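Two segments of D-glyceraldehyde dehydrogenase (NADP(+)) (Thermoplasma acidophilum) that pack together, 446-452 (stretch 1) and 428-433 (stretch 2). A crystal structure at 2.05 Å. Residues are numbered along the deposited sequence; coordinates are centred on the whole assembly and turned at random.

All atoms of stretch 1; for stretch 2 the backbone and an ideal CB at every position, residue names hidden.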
# COMPACT_ATOMS: atom_id res chain seq x y z
N TYR A 446 -15.02 3.25 0.44
CA TYR A 446 -14.65 4.51 -0.17
C TYR A 446 -15.88 5.00 -0.89
O TYR A 446 -16.17 4.57 -1.96
CB TYR A 446 -13.47 4.35 -1.12
CG TYR A 446 -13.00 5.58 -1.83
CD1 TYR A 446 -12.33 6.58 -1.16
CD2 TYR A 446 -13.18 5.74 -3.17
CE1 TYR A 446 -11.89 7.68 -1.81
CE2 TYR A 446 -12.73 6.84 -3.82
CZ TYR A 446 -12.08 7.80 -3.13
OH TYR A 446 -11.65 8.90 -3.75
N HIS A 447 -16.61 5.90 -0.26
CA HIS A 447 -17.87 6.42 -0.74
C HIS A 447 -17.61 7.40 -1.87
O HIS A 447 -17.05 8.46 -1.65
CB HIS A 447 -18.56 7.17 0.41
CG HIS A 447 -20.01 7.48 0.20
ND1 HIS A 447 -20.94 6.50 -0.03
CD2 HIS A 447 -20.71 8.64 0.37
CE1 HIS A 447 -22.15 7.04 -0.05
NE2 HIS A 447 -22.04 8.34 0.16
N THR A 448 -18.06 7.06 -3.07
CA THR A 448 -17.68 7.78 -4.27
C THR A 448 -18.62 7.34 -5.39
O THR A 448 -19.47 6.46 -5.22
CB THR A 448 -16.17 7.45 -4.60
OG1 THR A 448 -15.65 8.37 -5.56
CG2 THR A 448 -16.04 6.03 -5.12
N GLY A 449 -18.44 7.91 -6.56
CA GLY A 449 -19.18 7.45 -7.71
C GLY A 449 -18.68 7.94 -9.02
O GLY A 449 -17.65 8.61 -9.08
N PHE A 450 -19.42 7.60 -10.06
CA PHE A 450 -19.08 7.92 -11.45
C PHE A 450 -19.95 9.07 -11.93
O PHE A 450 -20.98 9.40 -11.30
CB PHE A 450 -19.33 6.69 -12.39
CG PHE A 450 -18.45 5.51 -12.11
CD1 PHE A 450 -18.70 4.71 -11.02
CD2 PHE A 450 -17.33 5.25 -12.91
CE1 PHE A 450 -17.85 3.64 -10.73
CE2 PHE A 450 -16.47 4.18 -12.64
CZ PHE A 450 -16.75 3.36 -11.56
N ARG A 451 -19.56 9.64 -13.07
CA ARG A 451 -20.38 10.59 -13.80
C ARG A 451 -20.67 11.83 -12.90
O ARG A 451 -19.75 12.40 -12.37
CB ARG A 451 -21.59 9.90 -14.40
CG ARG A 451 -21.17 8.96 -15.56
CD ARG A 451 -22.30 8.20 -16.18
NE ARG A 451 -23.07 7.35 -15.24
CZ ARG A 451 -22.68 6.16 -14.73
NH1 ARG A 451 -21.48 5.61 -15.00
NH2 ARG A 451 -23.50 5.50 -13.92
N MET A 452 -21.93 12.19 -12.66
CA MET A 452 -22.18 13.45 -11.95
C MET A 452 -22.10 13.36 -10.45
O MET A 452 -22.47 14.33 -9.77
CB MET A 452 -23.53 14.07 -12.38
CG MET A 452 -23.64 14.56 -13.83
SD MET A 452 -22.30 15.64 -14.34
CE MET A 452 -22.69 17.05 -13.28
N UNK A 428 -21.69 -2.83 -13.72
CA UNK A 428 -22.53 -1.78 -13.07
C UNK A 428 -21.60 -0.67 -12.68
O UNK A 428 -20.82 -0.78 -11.71
CB UNK A 428 -23.29 -2.30 -11.85
N UNK A 429 -21.69 0.41 -13.46
CA UNK A 429 -20.69 1.45 -13.38
C UNK A 429 -21.15 2.45 -12.37
O UNK A 429 -21.46 3.61 -12.73
CB UNK A 429 -20.44 2.11 -14.74
N UNK A 430 -21.24 1.99 -11.12
CA UNK A 430 -21.68 2.82 -9.97
C UNK A 430 -20.61 2.67 -8.91
O UNK A 430 -19.91 1.65 -8.87
CB UNK A 430 -23.05 2.40 -9.44
N UNK A 431 -20.47 3.70 -8.09
CA UNK A 431 -19.46 3.71 -7.02
C UNK A 431 -19.73 2.70 -5.92
O UNK A 431 -18.77 2.14 -5.36
CB UNK A 431 -19.37 5.11 -6.40
N UNK A 432 -21.00 2.42 -5.66
CA UNK A 432 -21.39 1.40 -4.68
C UNK A 432 -22.44 0.45 -5.23
O UNK A 432 -23.46 0.89 -5.78
CB UNK A 432 -21.92 2.06 -3.41
N UNK A 433 -22.16 -0.87 -5.14
CA UNK A 433 -23.13 -1.89 -5.47
C UNK A 433 -23.42 -2.70 -4.20
O UNK A 433 -22.52 -3.33 -3.67
CB UNK A 433 -22.63 -2.78 -6.60

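Position 428 gives little to reason from. Its CA-to-CB bond points away from stretch 1, and nothing of that stretch lies within 5.5 Å of the ideal CB. Many side chains would suit. The deposited residue is Ile428, which makes no contact here.

At position 429 the CA-to-CB bond points sideways. The ideal CB lies 3.7 Å from Arg451 NH1 and 4.7 Å from Phe450 CG. The backbone already serves stretch 1: the carbonyl O of 429 accepts hydrogen bonds from Arg451 NH1 and Arg451 NH2, both at 3.0 Å. The guanidinium thus grips one oxygen with two nitrogens, and any residue could supply that oxygen. A long side chain could run along the Phe450 ring, whether aliphatic or ending in a flat group. The deposited residue is Arg429. Its guanidinium turns a face to Phe450 CE2, and Arg429 CZ is 3.7 Å from that atom. Its NH1 and NH2 are hydrogen-bonded elsewhere in the structure.

At position 430 the CA-to-CB bond points away, with extended backbone angles of -128/152. The carbonyl O of 430 meets the edge of the Phe450 ring, 3.4 Å from Phe450 CE1. The ideal CB is 5.5 Å from Arg451 NH2, so a side chain of some size could still reach the guanidinium. An aromatic, a large aliphatic or an acidic group is plausible. The deposited residue is Phe430. Arg451 NH2 sits over one face of its ring, 3.5 Å from Phe430 CE1. The cation-pi geometry is long, so any attraction is weak at most.

Position 431 is the most restricted. An ideal CB would point toward stretch 1 and lie 1.8 Å from Thr448 O and 2.7 Å from Gly449 CA. Both are clashes. The angles of -68/-32 are open to any residue, so it is space that argues for glycine. Gly431 is the deposited residue. Its CA comes 3.8 Å from Gly449 CA and 3.3 Å from Thr448 O, the latter a CA-H...O contact with an angle of 166° at the hydrogen.

At position 432 the strand begins, and CA-to-CB points sideways. His447 offers ring nitrogens within reach of a longer side chain. An acid would suit, as would an amide or another polar group. The deposited residue is Glu432. With chi1 m and chi2 t, it reaches the edge of the imidazole, where His447 ND1 donates a short hydrogen bond of 2.5 Å to Glu432 OE1.

Position 433 continues the strand, out of reach of stretch 1, so the choice is open. The deposited residue is Leu433.

Stretch 2 428-433: IRFGEL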
# COMPACT_ATOMS: atom_id res chain seq x y z
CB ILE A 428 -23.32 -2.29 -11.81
CG1 ILE A 428 -24.30 -3.40 -12.17
CG2 ILE A 428 -24.04 -1.14 -11.10
CD1 ILE A 428 -25.53 -2.90 -12.88
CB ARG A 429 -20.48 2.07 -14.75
CG ARG A 429 -19.87 1.12 -15.76
CD ARG A 429 -18.37 1.04 -15.61
NE ARG A 429 -17.72 2.25 -16.04
CZ ARG A 429 -16.41 2.50 -15.90
NH1 ARG A 429 -15.61 1.62 -15.32
NH2 ARG A 429 -15.90 3.65 -16.31
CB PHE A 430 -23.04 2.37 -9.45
CG PHE A 430 -24.16 2.94 -10.25
CD1 PHE A 430 -24.42 2.46 -11.53
CD2 PHE A 430 -24.89 4.02 -9.77
CE1 PHE A 430 -25.40 3.04 -12.32
CE2 PHE A 430 -25.87 4.61 -10.55
CZ PHE A 430 -26.14 4.11 -11.83
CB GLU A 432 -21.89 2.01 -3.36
CG GLU A 432 -20.93 3.01 -2.77
CD GLU A 432 -21.41 3.67 -1.50
OE1 GLU A 432 -20.50 4.13 -0.77
OE2 GLU A 432 -22.65 3.85 -1.25
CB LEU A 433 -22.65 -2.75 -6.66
CG LEU A 433 -23.53 -3.94 -7.05
CD1 LEU A 433 -24.89 -3.55 -7.59
CD2 LEU A 433 -22.78 -4.81 -8.04
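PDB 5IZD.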